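Local coordinates for protein Zn-dependent hydrolase, glyoxylase (Echinicola vietnamensis, PDB 6T5K) that probably hydrolyses beta-lactams, including carbapenems, as a zinc-dependent class B metallo-beta-lactamase, at residues E161-Q165 / D196-W202; G181-K185 / W202-V206. All blocks are in the same frame, centred on the assembly; numbering follows the deposited sequence.

Overall arrangement
Interactions 1 and 2 illustrate how two loops of a metal site can pack against the same helix. They share W202, on helix 201-212, and lie with their centres about 8 Å apart on the same side of the chain's centre. Interaction 1 is partly buried: loop backbones carry much of it, with polar side chains and a diol along its rim. Interaction 2 is wholly buried, and there aliphatic side chains pack about an indole whose N-H bonds to a backbone carbonyl. Each supplies a ligand to a different zinc ion, H163 in one and C182 in the other, and water 3 joins both metals. T205 of the helix links the two by a probable hydrogen bond to the E161 carbonyl.

Interaction 1 of 2, residues E161-Q165 / D196-W202; sequences EGHTQ and DANVEAW. With ZN (zinc ion), chain G; EDO (1,2-ethanediol), chain B.
The backbone of G162 and H163 runs across one face of the W202 indole. Having no side chain, G162 can bring its CA over the five-membered ring as a CH-pi contact, 4.0 Å from the centroid, while G162 C comes to 3.4 Å from CE3 of W202. The H163 CA sits above the outer, six-membered part of the same face, and W202 CH2 reaches the imidazole near its plane, at the edge. The G162 carbonyl faces the other segment, where N198 N donates to it at 2.8 Å and the CA of A197 makes a C-H...O contact with the same oxygen. Water 1 links H163 O to D196 N, and water 2 joins Q165 N to D196 O. This packed part backs a zinc site of the αβ/βα metallo-beta-lactamase fold: with CG opposite the backbone N (chi1 171°), the H163 side chain runs alongside that of W202, pointing the same way, and its NE2 binds zinc at 2.0 Å beside H100, H102 and water 3. D196 adds a second shell, its OD2 hydrogen-bonded to H102 NE2, which should help to orient that ligand. The looser side is the partly exposed rim, where ND2 of N198 donates almost straight (172°) to E161 OE1 at 2.9 Å, in its own amide plane but from above the carboxylate. A 1,2-ethanediol, probably from the crystallisation liquor, gives OE1 a second bond. N198 OD1 accepts from A201 N at 2.9 Å, a capping bond at the turn leading into helix 201-212, with the donor well above the carbonyl plane.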
ATOM      1  N   GLU A 161      13.285   4.707  -7.496  1.00 14.24           N
ATOM      2  CA  GLU A 161      12.834   5.847  -6.705  1.00 14.05           C
ATOM      3  C   GLU A 161      11.659   6.581  -7.373  1.00 14.25           C
ATOM      4  O   GLU A 161      11.439   6.518  -8.578  1.00 14.02           O
ATOM      5  CB  GLU A 161      14.002   6.805  -6.495  1.00 14.21           C
ATOM      6  CG  GLU A 161      15.237   6.150  -5.899  1.00 14.25           C
ATOM      7  CD  GLU A 161      16.212   7.142  -5.276  1.00 15.29           C
ATOM      8  OE1 GLU A 161      15.951   8.382  -5.311  1.00 15.81           O
ATOM      9  OE2 GLU A 161      17.239   6.675  -4.724  1.00 15.45           O
ATOM     10  N   GLY A 162      10.899   7.306  -6.552  1.00 14.39           N
ATOM     11  CA  GLY A 162       9.822   8.122  -7.063  1.00 14.58           C
ATOM     12  C   GLY A 162       9.293   9.046  -5.995  1.00 14.27           C
ATOM     13  O   GLY A 162       9.898  10.066  -5.666  1.00 16.05           O
ATOM     14  N   HIS A 163       8.154   8.670  -5.437  1.00 14.48           N
ATOM     15  CA  HIS A 163       7.600   9.406  -4.308  1.00 14.40           C
ATOM     16  C   HIS A 163       8.605   9.496  -3.168  1.00 15.78           C
ATOM     17  O   HIS A 163       8.748  10.544  -2.526  1.00 14.95           O
ATOM     18  CB  HIS A 163       6.338   8.693  -3.831  1.00 15.38           C
ATOM     19  CG  HIS A 163       5.810   9.235  -2.551  1.00 15.40           C
ATOM     20  ND1 HIS A 163       5.215  10.476  -2.441  1.00 16.38           N
ATOM     21  CD2 HIS A 163       5.807   8.706  -1.310  1.00 16.19           C
ATOM     22  CE1 HIS A 163       4.853  10.680  -1.187  1.00 17.18           C
ATOM     23  NE2 HIS A 163       5.200   9.622  -0.481  1.00 15.88           N
ATOM     24  N   THR A 164       9.326   8.410  -2.921  1.00 14.05           N
ATOM     25  CA  THR A 164      10.487   8.420  -2.037  1.00 13.76           C
ATOM     26  C   THR A 164      11.572   7.542  -2.660  1.00 13.15           C
ATOM     27  O   THR A 164      11.355   6.866  -3.677  1.00 15.35           O
ATOM     28  CB  THR A 164      10.183   7.883  -0.631  1.00 15.67           C
ATOM     29  OG1 THR A 164       9.657   6.560  -0.754  1.00 15.96           O
ATOM     30  CG2 THR A 164       9.216   8.786   0.114  1.00 16.09           C
ATOM     31  N   GLN A 165      12.760   7.548  -2.050  1.00 14.67           N
ATOM     32  CA  GLN A 165      13.826   6.709  -2.575  1.00 15.00           C
ATOM     33  C   GLN A 165      13.568   5.228  -2.370  1.00 14.48           C
ATOM     34  O   GLN A 165      14.099   4.411  -3.134  1.00 16.52           O
ATOM     35  CB  GLN A 165      15.172   7.050  -1.953  1.00 15.14           C
ATOM     36  CG  GLN A 165      15.237   6.933  -0.432  1.00 16.76           C
ATOM     37  CD  GLN A 165      16.627   7.061   0.085  1.00 19.59           C
ATOM     38  OE1 GLN A 165      16.998   8.081   0.644  1.00 22.90           O
ATOM     39  NE2 GLN A 165      17.402   6.037  -0.092  1.00 18.86           N
ATOM     40  N   ASP A 196      10.289  14.464  -0.297  1.00 19.01           N
ATOM     41  CA  ASP A 196      11.233  13.357  -0.266  1.00 16.38           C
ATOM     42  C   ASP A 196      11.347  12.660  -1.628  1.00 15.92           C
ATOM     43  O   ASP A 196      11.905  11.562  -1.735  1.00 16.62           O
ATOM     44  CB  ASP A 196      10.855  12.357   0.827  1.00 17.08           C
ATOM     45  CG  ASP A 196      10.990  12.943   2.225  1.00 18.28           C
ATOM     46  OD1 ASP A 196      11.987  13.682   2.446  1.00 19.96           O
ATOM     47  OD2 ASP A 196      10.120  12.626   3.092  1.00 19.16           O
ATOM     48  N   ALA A 197      10.860  13.302  -2.675  1.00 16.02           N
ATOM     49  CA  ALA A 197      10.709  12.669  -3.974  1.00 15.84           C
ATOM     50  C   ALA A 197      11.955  12.796  -4.841  1.00 15.50           C
ATOM     51  O   ALA A 197      12.775  13.704  -4.677  1.00 17.15           O
ATOM     52  CB  ALA A 197       9.512  13.263  -4.731  1.00 16.28           C
ATOM     53  N   ASN A 198      12.068  11.862  -5.789  1.00 15.59           N
ATOM     54  CA  ASN A 198      13.049  11.912  -6.877  1.00 15.71           C
ATOM     55  C   ASN A 198      12.213  11.966  -8.153  1.00 14.61           C
ATOM     56  O   ASN A 198      11.771  10.928  -8.679  1.00 14.76           O
ATOM     57  CB  ASN A 198      13.936  10.689  -6.846  1.00 16.31           C
ATOM     58  CG  ASN A 198      14.965  10.697  -7.942  1.00 15.68           C
ATOM     59  OD1 ASN A 198      14.837  11.405  -8.948  1.00 15.03           O
ATOM     60  ND2 ASN A 198      16.010   9.922  -7.745  1.00 15.81           N
ATOM     61  N   VAL A 199      11.949  13.191  -8.619  1.00 15.17           N
ATOM     62  CA  VAL A 199      11.087  13.359  -9.783  1.00 16.00           C
ATOM     63  C   VAL A 199      11.782  12.993 -11.090  1.00 15.63           C
ATOM     64  O   VAL A 199      11.099  12.769 -12.091  1.00 17.09           O
ATOM     65  CB  VAL A 199      10.451  14.761  -9.878  1.00 17.22           C
ATOM     66  CG1 VAL A 199       9.568  15.025  -8.684  1.00 17.03           C
ATOM     67  CG2 VAL A 199      11.486  15.859 -10.059  1.00 19.07           C
ATOM     68  N   GLU A 200      13.119  12.912 -11.102  1.00 16.12           N
ATOM     69  CA  GLU A 200      13.800  12.410 -12.294  1.00 14.60           C
ATOM     70  C   GLU A 200      13.592  10.922 -12.440  1.00 16.11           C
ATOM     71  O   GLU A 200      13.295  10.435 -13.536  1.00 16.54           O
ATOM     72  CB  GLU A 200      15.289  12.715 -12.203  1.00 16.47           C
ATOM     73  CG  GLU A 200      15.613  14.190 -12.335  1.00 16.17           C
ATOM     74  CD  GLU A 200      15.249  15.029 -11.136  1.00 16.88           C
ATOM     75  OE1 GLU A 200      15.452  14.554 -10.007  1.00 18.35           O
ATOM     76  OE2 GLU A 200      14.797  16.199 -11.344  1.00 19.67           O
ATOM     77  N   ALA A 201      13.696  10.189 -11.329  1.00 14.67           N
ATOM     78  CA  ALA A 201      13.552   8.740 -11.390  1.00 14.62           C
ATOM     79  C   ALA A 201      12.108   8.330 -11.585  1.00 16.36           C
ATOM     80  O   ALA A 201      11.848   7.267 -12.146  1.00 16.67           O
ATOM     81  CB  ALA A 201      14.064   8.103 -10.104  1.00 15.62           C
ATOM     82  N   TRP A 202      11.172   9.116 -11.054  1.00 14.17           N
ATOM     83  CA  TRP A 202       9.778   8.693 -10.936  1.00 14.45           C
ATOM     84  C   TRP A 202       9.192   8.149 -12.223  1.00 14.55           C
ATOM     85  O   TRP A 202       8.652   7.033 -12.199  1.00 14.42           O
ATOM     86  CB  TRP A 202       8.966   9.888 -10.420  1.00 14.23           C
ATOM     87  CG  TRP A 202       7.664   9.537  -9.744  1.00 13.09           C
ATOM     88  CD1 TRP A 202       6.771   8.535 -10.082  1.00 15.30           C
ATOM     89  CD2 TRP A 202       7.082  10.221  -8.629  1.00 15.33           C
ATOM     90  NE1 TRP A 202       5.684   8.568  -9.241  1.00 15.20           N
ATOM     91  CE2 TRP A 202       5.862   9.570  -8.327  1.00 14.70           C
ATOM     92  CE3 TRP A 202       7.486  11.299  -7.833  1.00 16.03           C
ATOM     93  CZ2 TRP A 202       5.045   9.983  -7.285  1.00 16.49           C
ATOM     94  CZ3 TRP A 202       6.659  11.704  -6.819  1.00 15.34           C
ATOM     95  CH2 TRP A 202       5.471  11.043  -6.545  1.00 15.76           C
TER
HETATM   96 ZN    ZN G1206       4.807   9.170   1.437  0.97 18.36          ZN
HETATM   97  C1  EDO B1201      14.931  10.951  -3.149  1.00 20.33           C
HETATM   98  O1  EDO B1201      16.032  10.831  -4.047  1.00 20.33           O
HETATM   99  C2  EDO B1201      15.100  12.159  -2.266  1.00 22.55           C
HETATM  100  O2  EDO B1201      16.406  12.104  -1.690  1.00 26.71           O
HETATM  101  O   HOH W   1       7.869  12.845  -1.109  1.00 19.49           O
HETATM  102  O   HOH W   2      13.050   9.621  -0.140  1.00 17.66           O
HETATM  103  O   HOH W   3       3.038   9.591   1.983  1.00 25.88           O

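Interaction 2 of 2, residues G181-K185 / W202-V206; sequences GCLIK and WPVTV. With ZN (zinc ion), chain H.
The indole of W202 meets L183 over a face, V206 at an edge and K185 obliquely. CD1 of L183 lies above the five-membered ring, 4.0 Å from its centroid, in a CH-pi contact; CG2 of V206, one helical turn after the tryptophan, sits in the ring plane at the edge. K185 crosses the indole at about a right angle, bent at chi2 (-58°) so that CE comes to 3.9 Å from CZ2 of W202, while its NZ is held by K191 O. F239 of helix 230-239 stacks with the same indole. The ring's polar atom is satisfied within the contact: W202 NE1 donates to L183 O at 2.7 Å, on a carbonyl lone pair, though the oxygen is tilted 17° from the indole plane. That carbonyl belongs to the type I beta turn from G181 to I184, which follows strand 177-181 and, as in class B1 enzymes, carries the cysteine of the second zinc site. SG of C182 binds this zinc at 2.1 Å, with D104, H223 and waters 3 and 4 completing the coordination. Beyond the indole, methyl groups meet: L183 CD2 touches T205 CG2 at 4.0 Å, the T205 hydroxyl being engaged by E161 O, and I184 CD1 reaches V206 CG2 at 3.9 Å.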
ATOM      1  N   GLY A 181       0.850   2.274  -3.900  1.00 16.45           N
ATOM      2  CA  GLY A 181       1.247   3.182  -2.841  1.00 16.08           C
ATOM      3  C   GLY A 181       1.413   4.585  -3.394  1.00 16.36           C
ATOM      4  O   GLY A 181       0.869   4.920  -4.451  1.00 16.79           O
ATOM      5  N   CYS A 182       2.198   5.400  -2.672  1.00 17.54           N
ATOM      6  CA  CYS A 182       2.232   6.814  -3.018  1.00 17.46           C
ATOM      7  C   CYS A 182       3.053   7.095  -4.257  1.00 14.76           C
ATOM      8  O   CYS A 182       3.073   8.243  -4.715  1.00 16.41           O
ATOM      9  CB  CYS A 182       2.671   7.651  -1.857  1.00 20.54           C
ATOM     10  SG  CYS A 182       1.623   7.326  -0.427  1.00 23.35           S
ATOM     11  N   LEU A 183       3.733   6.072  -4.792  1.00 15.07           N
ATOM     12  CA  LEU A 183       4.411   6.178  -6.079  1.00 15.01           C
ATOM     13  C   LEU A 183       3.428   6.314  -7.221  1.00 13.38           C
ATOM     14  O   LEU A 183       3.799   6.842  -8.277  1.00 15.32           O
ATOM     15  CB  LEU A 183       5.227   4.897  -6.282  1.00 15.06           C
ATOM     16  CG  LEU A 183       6.050   4.655  -7.534  1.00 16.39           C
ATOM     17  CD1 LEU A 183       7.136   5.665  -7.654  1.00 14.59           C
ATOM     18  CD2 LEU A 183       6.568   3.223  -7.447  1.00 16.68           C
ATOM     19  N   ILE A 184       2.200   5.819  -7.056  1.00 14.16           N
ATOM     20  CA  ILE A 184       1.183   5.890  -8.094  1.00 14.14           C
ATOM     21  C   ILE A 184       0.106   6.876  -7.675  1.00 13.70           C
ATOM     22  O   ILE A 184      -0.401   6.802  -6.549  1.00 15.59           O
ATOM     23  CB  ILE A 184       0.581   4.515  -8.415  1.00 14.53           C
ATOM     24  CG1 ILE A 184       1.689   3.523  -8.832  1.00 14.10           C
ATOM     25  CG2 ILE A 184      -0.538   4.657  -9.468  1.00 16.15           C
ATOM     26  CD1 ILE A 184       2.548   4.006  -9.983  1.00 14.22           C
ATOM     27  N   LYS A 185      -0.222   7.804  -8.580  1.00 14.90           N
ATOM     28  CA  LYS A 185      -1.265   8.797  -8.377  1.00 15.10           C
ATOM     29  C   LYS A 185      -2.604   8.343  -8.935  1.00 14.71           C
ATOM     30  O   LYS A 185      -2.674   7.610  -9.924  1.00 15.06           O
ATOM     31  CB  LYS A 185      -0.903  10.125  -9.037  1.00 17.71           C
ATOM     32  CG  LYS A 185       0.397  10.688  -8.537  1.00 19.19           C
ATOM     33  CD  LYS A 185       0.376  10.892  -7.039  1.00 21.96           C
ATOM     34  CE  LYS A 185       1.605  11.707  -6.577  1.00 25.45           C
ATOM     35  NZ  LYS A 185       1.609  11.945  -5.142  1.00 30.39           N
ATOM     36  N   TRP A 202      11.172   9.116 -11.054  1.00 14.17           N
ATOM     37  CA  TRP A 202       9.778   8.693 -10.936  1.00 14.45           C
ATOM     38  C   TRP A 202       9.192   8.149 -12.223  1.00 14.55           C
ATOM     39  O   TRP A 202       8.652   7.033 -12.199  1.00 14.42           O
ATOM     40  CB  TRP A 202       8.966   9.888 -10.420  1.00 14.23           C
ATOM     41  CG  TRP A 202       7.664   9.537  -9.744  1.00 13.09           C
ATOM     42  CD1 TRP A 202       6.771   8.535 -10.082  1.00 15.30           C
ATOM     43  CD2 TRP A 202       7.082  10.221  -8.629  1.00 15.33           C
ATOM     44  NE1 TRP A 202       5.684   8.568  -9.241  1.00 15.20           N
ATOM     45  CE2 TRP A 202       5.862   9.570  -8.327  1.00 14.70           C
ATOM     46  CE3 TRP A 202       7.486  11.299  -7.833  1.00 16.03           C
ATOM     47  CZ2 TRP A 202       5.045   9.983  -7.285  1.00 16.49           C
ATOM     48  CZ3 TRP A 202       6.659  11.704  -6.819  1.00 15.34           C
ATOM     49  CH2 TRP A 202       5.471  11.043  -6.545  1.00 15.76           C
ATOM     50  N   PRO A 203       9.260   8.846 -13.363  1.00 15.20           N
ATOM     51  CA  PRO A 203       8.630   8.278 -14.563  1.00 15.40           C
ATOM     52  C   PRO A 203       9.337   7.021 -15.033  1.00 15.00           C
ATOM     53  O   PRO A 203       8.691   6.141 -15.625  1.00 15.43           O
ATOM     54  CB  PRO A 203       8.732   9.401 -15.605  1.00 16.69           C
ATOM     55  CG  PRO A 203       9.879  10.261 -15.163  1.00 17.36           C
ATOM     56  CD  PRO A 203       9.837  10.181 -13.615  1.00 16.61           C
ATOM     57  N   VAL A 204      10.655   6.946 -14.843  1.00 15.62           N
ATOM     58  CA  VAL A 204      11.407   5.759 -15.235  1.00 15.00           C
ATOM     59  C   VAL A 204      10.948   4.559 -14.417  1.00 15.83           C
ATOM     60  O   VAL A 204      10.719   3.472 -14.953  1.00 17.33           O
ATOM     61  CB  VAL A 204      12.917   6.015 -15.064  1.00 16.94           C
ATOM     62  CG1 VAL A 204      13.754   4.764 -15.370  1.00 17.48           C
ATOM     63  CG2 VAL A 204      13.362   7.177 -15.947  1.00 19.08           C
ATOM     64  N   THR A 205      10.855   4.733 -13.095  1.00 14.05           N
ATOM     65  CA  THR A 205      10.345   3.684 -12.218  1.00 13.47           C
ATOM     66  C   THR A 205       8.948   3.242 -12.616  1.00 12.61           C
ATOM     67  O   THR A 205       8.669   2.041 -12.701  1.00 14.40           O
ATOM     68  CB  THR A 205      10.357   4.239 -10.800  1.00 14.63           C
ATOM     69  OG1 THR A 205      11.716   4.559 -10.471  1.00 15.46           O
ATOM     70  CG2 THR A 205       9.760   3.243  -9.812  1.00 15.32           C
ATOM     71  N   VAL A 206       8.056   4.206 -12.879  1.00 13.31           N
ATOM     72  CA  VAL A 206       6.691   3.826 -13.222  1.00 14.16           C
ATOM     73  C   VAL A 206       6.637   3.090 -14.555  1.00 14.27           C
ATOM     74  O   VAL A 206       5.844   2.161 -14.728  1.00 14.58           O
ATOM     75  CB  VAL A 206       5.730   5.021 -13.131  1.00 13.69           C
ATOM     76  CG1 VAL A 206       4.341   4.626 -13.607  1.00 15.91           C
ATOM     77  CG2 VAL A 206       5.701   5.475 -11.672  1.00 16.72           C
TER
HETATM   78 ZN    ZN H1207       1.395   9.055   0.744  0.54 20.81          ZN
HETATM   79  O   HOH W   3       3.038   9.591   1.983  1.00 25.88           O
HETATM   80  O   HOH W   4       1.787  10.602  -0.908  1.00 33.97           O